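Local atomic coordinates of vibralactone Cyclase (Boreostereum vibrans, PDB entry 6KD0), a protein that probably catalyses, as a member of the alpha/beta hydrolase superfamily, the cyclization that forms the fused bicyclic beta-lactone of vibralactone. Residues Asp115-Ile120 and Leu316-Lys321; Arg302-Pro307 and Gln327-Glu332. All coordinates share one frame; numbering follows the deposited sequence.

Interaction 1 (Asp115-Ile120 and Leu316-Lys321)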
ATOM      1  N   ASP A 115      10.180  -5.442   5.058  1.00 19.58           N
ATOM      2  CA  ASP A 115      11.531  -5.057   5.457  1.00 20.54           C
ATOM      3  C   ASP A 115      12.557  -5.372   4.364  1.00 22.26           C
ATOM      4  O   ASP A 115      13.294  -4.484   3.908  1.00 24.82           O
ATOM      5  CB  ASP A 115      11.877  -5.759   6.769  1.00 20.67           C
ATOM      6  CG  ASP A 115      13.131  -5.222   7.409  1.00 21.68           C
ATOM      7  OD1 ASP A 115      13.159  -4.032   7.789  1.00 23.37           O
ATOM      8  OD2 ASP A 115      14.086  -6.007   7.553  1.00 23.28           O
ATOM      9  N   TYR A 116      12.598  -6.620   3.901  1.00 19.68           N
ATOM     10  CA  TYR A 116      13.572  -6.967   2.867  1.00 21.40           C
ATOM     11  C   TYR A 116      13.315  -6.184   1.589  1.00 22.13           C
ATOM     12  O   TYR A 116      14.258  -5.644   0.988  1.00 21.61           O
ATOM     13  CB  TYR A 116      13.563  -8.472   2.595  1.00 24.14           C
ATOM     14  CG  TYR A 116      14.311  -9.279   3.644  1.00 27.24           C
ATOM     15  CD1 TYR A 116      14.549  -8.761   4.917  1.00 25.23           C
ATOM     16  CD2 TYR A 116      14.758 -10.559   3.368  1.00 24.63           C
ATOM     17  CE1 TYR A 116      15.224  -9.499   5.883  1.00 27.75           C
ATOM     18  CE2 TYR A 116      15.438 -11.300   4.317  1.00 28.48           C
ATOM     19  CZ  TYR A 116      15.668 -10.771   5.568  1.00 25.43           C
ATOM     20  OH  TYR A 116      16.331 -11.514   6.500  1.00 32.04           O
ATOM     21  N   ASP A 117      12.042  -6.049   1.188  1.00 18.74           N
ATOM     22  CA  ASP A 117      11.764  -5.325  -0.047  1.00 19.52           C
ATOM     23  C   ASP A 117      12.318  -3.908   0.039  1.00 18.90           C
ATOM     24  O   ASP A 117      12.949  -3.424  -0.906  1.00 22.09           O
ATOM     25  CB  ASP A 117      10.262  -5.295  -0.325  1.00 20.70           C
ATOM     26  CG  ASP A 117       9.774  -6.520  -1.092  1.00 25.01           C
ATOM     27  OD1 ASP A 117      10.463  -6.945  -2.035  1.00 23.99           O
ATOM     28  OD2 ASP A 117       8.700  -7.063  -0.751  1.00 24.36           O
ATOM     29  N   LEU A 118      12.163  -3.258   1.201  1.00 21.42           N
ATOM     30  CA  LEU A 118      12.608  -1.870   1.312  1.00 18.72           C
ATOM     31  C   LEU A 118      14.134  -1.781   1.407  1.00 20.83           C
ATOM     32  O   LEU A 118      14.720  -0.834   0.862  1.00 21.07           O
ATOM     33  CB  LEU A 118      11.938  -1.179   2.504  1.00 19.99           C
ATOM     34  CG  LEU A 118      10.422  -0.948   2.332  1.00 20.23           C
ATOM     35  CD1 LEU A 118       9.801  -0.314   3.573  1.00 20.04           C
ATOM     36  CD2 LEU A 118      10.109  -0.089   1.093  1.00 19.64           C
ATOM     37  N   ARG A 119      14.791  -2.766   2.044  1.00 20.89           N
ATOM     38  CA  ARG A 119      16.250  -2.813   1.985  1.00 23.83           C
ATOM     39  C   ARG A 119      16.695  -2.827   0.535  1.00 23.74           C
ATOM     40  O   ARG A 119      17.617  -2.099   0.140  1.00 25.51           O
ATOM     41  CB  ARG A 119      16.796  -4.044   2.707  1.00 20.70           C
ATOM     42  CG  ARG A 119      16.674  -4.029   4.203  1.00 25.87           C
ATOM     43  CD  ARG A 119      17.044  -5.396   4.742  1.00 26.60           C
ATOM     44  NE  ARG A 119      16.551  -5.623   6.093  1.00 26.45           N
ATOM     45  CZ  ARG A 119      17.314  -5.998   7.114  1.00 26.85           C
ATOM     46  NH1 ARG A 119      18.625  -6.186   6.947  1.00 28.00           N
ATOM     47  NH2 ARG A 119      16.768  -6.196   8.292  1.00 22.99           N
ATOM     48  N   ILE A 120      16.014  -3.634  -0.285  1.00 22.79           N
ATOM     49  CA  ILE A 120      16.386  -3.718  -1.688  1.00 23.77           C
ATOM     50  C   ILE A 120      16.124  -2.385  -2.373  1.00 25.54           C
ATOM     51  O   ILE A 120      17.014  -1.824  -3.039  1.00 24.99           O
ATOM     52  CB  ILE A 120      15.631  -4.885  -2.344  1.00 24.53           C
ATOM     53  CG1 ILE A 120      16.132  -6.193  -1.722  1.00 20.52           C
ATOM     54  CG2 ILE A 120      15.791  -4.858  -3.859  1.00 20.68           C
ATOM     55  CD1 ILE A 120      15.233  -7.362  -1.923  1.00 19.33           C
ATOM     56  N   LEU A 316       2.500 -13.597  -1.298  1.00 20.33           N
ATOM     57  CA  LEU A 316       2.396 -14.991  -0.912  1.00 20.34           C
ATOM     58  C   LEU A 316       3.092 -15.933  -1.881  1.00 21.45           C
ATOM     59  O   LEU A 316       3.409 -17.062  -1.495  1.00 21.72           O
ATOM     60  CB  LEU A 316       0.925 -15.383  -0.780  1.00 22.24           C
ATOM     61  CG  LEU A 316       0.350 -15.091   0.609  1.00 26.49           C
ATOM     62  CD1 LEU A 316       0.076 -13.578   0.827  1.00 25.28           C
ATOM     63  CD2 LEU A 316      -0.884 -15.912   0.852  1.00 29.15           C
ATOM     64  N   PHE A 317       3.349 -15.503  -3.116  1.00 20.84           N
ATOM     65  CA  PHE A 317       3.932 -16.383  -4.126  1.00 20.18           C
ATOM     66  C   PHE A 317       5.051 -15.669  -4.869  1.00 21.07           C
ATOM     67  O   PHE A 317       5.128 -15.716  -6.092  1.00 23.23           O
ATOM     68  CB  PHE A 317       2.852 -16.860  -5.092  1.00 22.45           C
ATOM     69  CG  PHE A 317       1.689 -17.523  -4.414  1.00 20.24           C
ATOM     70  CD1 PHE A 317       1.783 -18.831  -3.985  1.00 24.57           C
ATOM     71  CD2 PHE A 317       0.509 -16.829  -4.181  1.00 23.63           C
ATOM     72  CE1 PHE A 317       0.720 -19.455  -3.345  1.00 25.56           C
ATOM     73  CE2 PHE A 317      -0.568 -17.445  -3.541  1.00 20.84           C
ATOM     74  CZ  PHE A 317      -0.460 -18.760  -3.119  1.00 24.79           C
ATOM     75  N   ARG A 318       5.945 -14.996  -4.137  1.00 19.64           N
ATOM     76  CA  ARG A 318       6.959 -14.171  -4.789  1.00 20.06           C
ATOM     77  C   ARG A 318       7.848 -14.973  -5.736  1.00 22.39           C
ATOM     78  O   ARG A 318       8.415 -14.400  -6.672  1.00 24.71           O
ATOM     79  CB  ARG A 318       7.823 -13.456  -3.741  1.00 20.34           C
ATOM     80  CG  ARG A 318       8.805 -12.422  -4.338  1.00 20.52           C
ATOM     81  CD  ARG A 318       8.041 -11.294  -5.052  1.00 23.43           C
ATOM     82  NE  ARG A 318       7.369 -10.481  -4.035  1.00 21.27           N
ATOM     83  CZ  ARG A 318       7.937  -9.454  -3.408  1.00 22.09           C
ATOM     84  NH1 ARG A 318       9.174  -9.075  -3.731  1.00 19.63           N
ATOM     85  NH2 ARG A 318       7.274  -8.797  -2.456  1.00 20.24           N
ATOM     86  N   SER A 319       7.957 -16.289  -5.548  1.00 23.50           N
ATOM     87  CA  SER A 319       8.835 -17.065  -6.418  1.00 22.55           C
ATOM     88  C   SER A 319       8.255 -17.219  -7.821  1.00 22.93           C
ATOM     89  O   SER A 319       8.991 -17.583  -8.744  1.00 26.93           O
ATOM     90  CB  SER A 319       9.127 -18.431  -5.796  1.00 29.71           C
ATOM     91  OG  SER A 319       7.942 -19.201  -5.696  1.00 34.22           O
ATOM     92  N   MET A 320       6.967 -16.934  -8.009  1.00 21.24           N
ATOM     93  CA  MET A 320       6.404 -16.875  -9.352  1.00 22.81           C
ATOM     94  C   MET A 320       7.132 -15.814 -10.158  1.00 24.37           C
ATOM     95  O   MET A 320       7.450 -14.738  -9.644  1.00 22.54           O
ATOM     96  CB  MET A 320       4.912 -16.535  -9.312  1.00 21.56           C
ATOM     97  CG  MET A 320       3.975 -17.653  -8.914  1.00 26.82           C
ATOM     98  SD  MET A 320       2.277 -17.044  -8.855  1.00 28.37           S
ATOM     99  CE  MET A 320       1.870 -16.917 -10.594  1.00 26.13           C
ATOM    100  N   LYS A 321       7.410 -16.122 -11.429  1.00 25.66           N
ATOM    101  CA  LYS A 321       7.970 -15.106 -12.317  1.00 27.79           C
ATOM    102  C   LYS A 321       7.031 -13.909 -12.435  1.00 24.92           C
ATOM    103  O   LYS A 321       7.481 -12.755 -12.471  1.00 24.63           O
ATOM    104  CB  LYS A 321       8.259 -15.709 -13.694  1.00 30.57           C
ATOM    105  CG  LYS A 321       9.337 -16.786 -13.672  1.00 38.55           C
ATOM    106  CD  LYS A 321       9.165 -17.798 -14.805  1.00 55.05           C
ATOM    107  CE  LYS A 321       7.712 -18.267 -15.003  1.00 59.21           C
ATOM    108  NZ  LYS A 321       7.113 -18.929 -13.813  1.00 63.67           N
TER
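Arg318 and Asp117 meet end-on in a buried, two-pronged salt bridge. In this alpha/beta hydrolase fold it joins helix 115-125 to the linker between helix 313-316 and the long C-terminal helix. Along 316-321, Leu316 closes the short helix and Phe317 is the first residue to leave helical geometry. A type I beta turn then runs from Phe317 to Met320, closed by Met320 N bonding to Phe317 O (2.9 Å). The Phe317 side chain packs toward helix 18-24, its ring edge-to-face against Phe25.

Arg318 carries the contact from inside the turn. CG lies anti to the backbone N (chi1 -173°), and bends at chi2 and chi3 fold the chain before the guanidinium reaches across. NE goes back to His314 O, which, with the bridge, fixes the rotation of the flat group, while Leu50 and Phe53 of helix 35-54 pack on the side chain. Both residues are buried, so each charge is probably balanced largely by the other. Met320 follows as N-cap of helix 321-338, so the linker hands over directly to Lys321 in that helix's first turn.

On the facing helix, Asp117 points its carboxylate at the turn with its plane only 8° from that of the guanidinium. Arg318 NH1 donates to Asp117 OD1 at 3.0 Å, nearly straight (170°), on the syn lone pair. The second prong is slightly shorter: Arg318 NH2 reaches Asp117 OD2 at 2.8 Å, also from the syn side.

Interaction 2 (Arg302-Pro307 and Gln327-Glu332); sequences RMTMYP and QEETIE
Thr304 OG1 donates to Glu329 OE1 at 2.9 Å, coming down on the carboxylate from well above its plane (62° out of it). The threonine methyl lies over the same face: Thr304 CG2 is 3.3 Å from Glu329 CD, a tight contact, the methyl pressed against the carboxylate face that the hydroxyl meets. Strand and helix reach for one another here. Thr304 points its side chain at helix 321-338, and Glu329 answers from the opposite direction, CG anti to the backbone N (chi1 -178°) and the rest of the chain extended.

The other carboxylate oxygen, Glu329 OE2, takes Tyr306, two residues along the strand and on the same side of it. Tyr306 OH gives a weak hydrogen bond to Glu329 OE2 (2.8 Å), the ring plane standing 66° from the carboxylate. Phe326, three residues back on the helix, meets that ring as well. An alanine in place of Glu329 would probably leave both hydroxyls without this shared acceptor and open a gap between strand and helix.

Backbone bonds to Phe275 and Ser277 tie the strand to its neighbour 273-278. Strand 301-307 is an outermost strand of the central sheet, and the C-terminal helix runs alongside it, roughly antiparallel to the strand, as is usual for the closing strand-helix unit of alpha/beta hydrolases, whose intervening loop commonly brings in the catalytic histidine.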
ATOM      1  N   ARG A 302      -1.287   6.656 -13.787  1.00 24.26           N
ATOM      2  CA  ARG A 302      -0.964   5.446 -14.527  1.00 29.52           C
ATOM      3  C   ARG A 302      -1.587   4.257 -13.818  1.00 27.48           C
ATOM      4  O   ARG A 302      -1.646   4.223 -12.591  1.00 29.21           O
ATOM      5  CB  ARG A 302       0.536   5.244 -14.671  1.00 27.12           C
ATOM      6  CG  ARG A 302       1.165   6.216 -15.626  1.00 31.00           C
ATOM      7  CD  ARG A 302       2.575   5.840 -16.012  1.00 35.93           C
ATOM      8  NE  ARG A 302       3.154   6.910 -16.819  1.00 44.77           N
ATOM      9  CZ  ARG A 302       4.416   6.962 -17.238  1.00 47.65           C
ATOM     10  NH1 ARG A 302       5.274   5.992 -16.928  1.00 46.94           N
ATOM     11  NH2 ARG A 302       4.819   7.998 -17.969  1.00 47.99           N
ATOM     12  N   MET A 303      -2.078   3.305 -14.598  1.00 28.18           N
ATOM     13  CA  MET A 303      -2.746   2.118 -14.095  1.00 27.24           C
ATOM     14  C   MET A 303      -2.021   0.910 -14.671  1.00 30.42           C
ATOM     15  O   MET A 303      -1.586   0.940 -15.825  1.00 28.15           O
ATOM     16  CB  MET A 303      -4.218   2.134 -14.518  1.00 26.67           C
ATOM     17  CG  MET A 303      -4.913   0.790 -14.628  1.00 31.77           C
ATOM     18  SD  MET A 303      -5.286   0.114 -13.009  1.00 44.69           S
ATOM     19  CE  MET A 303      -6.181   1.488 -12.281  1.00 41.47           C
ATOM     20  N   THR A 304      -1.844  -0.124 -13.854  1.00 24.15           N
ATOM     21  CA  THR A 304      -1.326  -1.410 -14.306  1.00 26.44           C
ATOM     22  C   THR A 304      -2.238  -2.489 -13.766  1.00 28.25           C
ATOM     23  O   THR A 304      -2.444  -2.556 -12.550  1.00 23.02           O
ATOM     24  CB  THR A 304       0.098  -1.670 -13.817  1.00 33.13           C
ATOM     25  OG1 THR A 304       0.949  -0.602 -14.239  1.00 36.21           O
ATOM     26  CG2 THR A 304       0.590  -2.980 -14.399  1.00 25.76           C
ATOM     27  N   MET A 305      -2.761  -3.334 -14.654  1.00 22.56           N
ATOM     28  CA  MET A 305      -3.664  -4.416 -14.281  1.00 23.49           C
ATOM     29  C   MET A 305      -2.977  -5.772 -14.450  1.00 27.16           C
ATOM     30  O   MET A 305      -2.376  -6.047 -15.499  1.00 29.34           O
ATOM     31  CB  MET A 305      -4.950  -4.352 -15.117  1.00 27.29           C
ATOM     32  CG  MET A 305      -5.856  -5.570 -14.954  1.00 27.99           C
ATOM     33  SD  MET A 305      -6.576  -5.752 -13.287  1.00 26.54           S
ATOM     34  CE  MET A 305      -7.647  -4.301 -13.201  1.00 25.82           C
ATOM     35  N   TYR A 306      -3.059  -6.620 -13.422  1.00 21.55           N
ATOM     36  CA  TYR A 306      -2.592  -8.001 -13.486  1.00 21.58           C
ATOM     37  C   TYR A 306      -3.793  -8.933 -13.550  1.00 22.64           C
ATOM     38  O   TYR A 306      -4.359  -9.306 -12.510  1.00 22.44           O
ATOM     39  CB  TYR A 306      -1.698  -8.338 -12.287  1.00 19.09           C
ATOM     40  CG  TYR A 306      -0.297  -7.812 -12.468  1.00 24.23           C
ATOM     41  CD1 TYR A 306      -0.031  -6.452 -12.396  1.00 20.54           C
ATOM     42  CD2 TYR A 306       0.754  -8.677 -12.759  1.00 27.42           C
ATOM     43  CE1 TYR A 306       1.246  -5.971 -12.589  1.00 27.19           C
ATOM     44  CE2 TYR A 306       2.042  -8.201 -12.949  1.00 27.35           C
ATOM     45  CZ  TYR A 306       2.279  -6.853 -12.858  1.00 26.70           C
ATOM     46  OH  TYR A 306       3.553  -6.365 -13.053  1.00 33.35           O
ATOM     47  N   PRO A 307      -4.235  -9.329 -14.747  1.00 25.02           N
ATOM     48  CA  PRO A 307      -5.415 -10.197 -14.838  1.00 24.66           C
ATOM     49  C   PRO A 307      -5.132 -11.597 -14.315  1.00 22.50           C
ATOM     50  O   PRO A 307      -4.002 -12.089 -14.347  1.00 25.71           O
ATOM     51  CB  PRO A 307      -5.742 -10.223 -16.338  1.00 29.63           C
ATOM     52  CG  PRO A 307      -4.588  -9.624 -17.043  1.00 25.60           C
ATOM     53  CD  PRO A 307      -3.734  -8.887 -16.060  1.00 23.03           C
ATOM     54  N   GLN A 327       6.667  -7.029  -8.545  1.00 20.06           N
ATOM     55  CA  GLN A 327       7.549  -6.212  -7.706  1.00 19.41           C
ATOM     56  C   GLN A 327       8.441  -5.305  -8.553  1.00 20.84           C
ATOM     57  O   GLN A 327       8.677  -4.140  -8.191  1.00 19.74           O
ATOM     58  CB  GLN A 327       8.393  -7.071  -6.770  1.00 20.06           C
ATOM     59  CG  GLN A 327       9.212  -6.236  -5.781  1.00 21.11           C
ATOM     60  CD  GLN A 327       8.350  -5.427  -4.807  1.00 24.12           C
ATOM     61  OE1 GLN A 327       7.148  -5.671  -4.659  1.00 25.64           O
ATOM     62  NE2 GLN A 327       8.970  -4.477  -4.128  1.00 24.31           N
ATOM     63  N   GLU A 328       8.919  -5.810  -9.698  1.00 20.78           N
ATOM     64  CA  GLU A 328       9.738  -4.994 -10.594  1.00 23.96           C
ATOM     65  C   GLU A 328       8.959  -3.793 -11.112  1.00 23.08           C
ATOM     66  O   GLU A 328       9.499  -2.687 -11.206  1.00 24.10           O
ATOM     67  CB  GLU A 328      10.246  -5.834 -11.767  1.00 24.48           C
ATOM     68  CG  GLU A 328      11.305  -6.865 -11.395  1.00 30.45           C
ATOM     69  CD  GLU A 328      11.527  -7.894 -12.507  1.00 42.77           C
ATOM     70  OE1 GLU A 328      11.052  -7.651 -13.642  1.00 39.76           O
ATOM     71  OE2 GLU A 328      12.166  -8.940 -12.247  1.00 43.83           O
ATOM     72  N   GLU A 329       7.685  -3.992 -11.451  1.00 22.34           N
ATOM     73  CA  GLU A 329       6.861  -2.886 -11.927  1.00 22.71           C
ATOM     74  C   GLU A 329       6.483  -1.930 -10.797  1.00 22.23           C
ATOM     75  O   GLU A 329       6.310  -0.728 -11.043  1.00 21.83           O
ATOM     76  CB  GLU A 329       5.616  -3.422 -12.623  1.00 23.80           C
ATOM     77  CG  GLU A 329       4.732  -2.310 -13.196  1.00 33.43           C
ATOM     78  CD  GLU A 329       3.902  -2.768 -14.383  1.00 43.23           C
ATOM     79  OE1 GLU A 329       3.417  -1.892 -15.142  1.00 42.18           O
ATOM     80  OE2 GLU A 329       3.727  -4.001 -14.546  1.00 43.19           O
ATOM     81  N   THR A 330       6.355  -2.435  -9.562  1.00 20.16           N
ATOM     82  CA  THR A 330       6.240  -1.550  -8.403  1.00 20.45           C
ATOM     83  C   THR A 330       7.428  -0.601  -8.348  1.00 22.50           C
ATOM     84  O   THR A 330       7.275   0.625  -8.207  1.00 22.20           O
ATOM     85  CB  THR A 330       6.173  -2.369  -7.101  1.00 21.42           C
ATOM     86  OG1 THR A 330       4.986  -3.173  -7.081  1.00 19.96           O
ATOM     87  CG2 THR A 330       6.181  -1.440  -5.875  1.00 18.59           C
ATOM     88  N   ILE A 331       8.629  -1.164  -8.460  1.00 20.89           N
ATOM     89  CA  ILE A 331       9.846  -0.365  -8.376  1.00 22.26           C
ATOM     90  C   ILE A 331       9.947   0.598  -9.556  1.00 23.32           C
ATOM     91  O   ILE A 331      10.396   1.741  -9.399  1.00 23.89           O
ATOM     92  CB  ILE A 331      11.073  -1.288  -8.266  1.00 23.18           C
ATOM     93  CG1 ILE A 331      11.034  -2.037  -6.928  1.00 22.57           C
ATOM     94  CG2 ILE A 331      12.348  -0.485  -8.412  1.00 23.65           C
ATOM     95  CD1 ILE A 331      12.095  -3.118  -6.805  1.00 25.84           C
ATOM     96  N   GLU A 332       9.497   0.169 -10.741  1.00 24.89           N
ATOM     97  CA  GLU A 332       9.479   1.044 -11.919  1.00 23.89           C
ATOM     98  C   GLU A 332       8.496   2.196 -11.746  1.00 25.47           C
ATOM     99  O   GLU A 332       8.758   3.318 -12.196  1.00 24.20           O
ATOM    100  CB  GLU A 332       9.119   0.251 -13.177  1.00 27.56           C
ATOM    101  CG  GLU A 332      10.271  -0.476 -13.855  1.00 33.80           C
ATOM    102  CD  GLU A 332       9.790  -1.390 -14.982  1.00 49.17           C
ATOM    103  OE1 GLU A 332      10.591  -2.242 -15.443  1.00 52.38           O
ATOM    104  OE2 GLU A 332       8.612  -1.253 -15.408  1.00 45.87           O
TER

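Helix 321-338 connects the two contacts: the linker of interaction 1 runs into its first turn, and interaction 2 uses its middle. They also touch directly, Gln327 packing its CG against Arg318 NH1 and its amide nitrogen near Asp117, while the helix rests through Ile331 on helix 115-125. The chemistry differs with place. Interaction 1 pairs two buried opposite charges between a helix and a turn far apart in sequence. Interaction 2, only partly buried, sets one carboxylate against two neutral hydroxyls at the edge strand of the sheet. The C-terminal helix is thus held to the sheet on one side and to helix 115-125 on another.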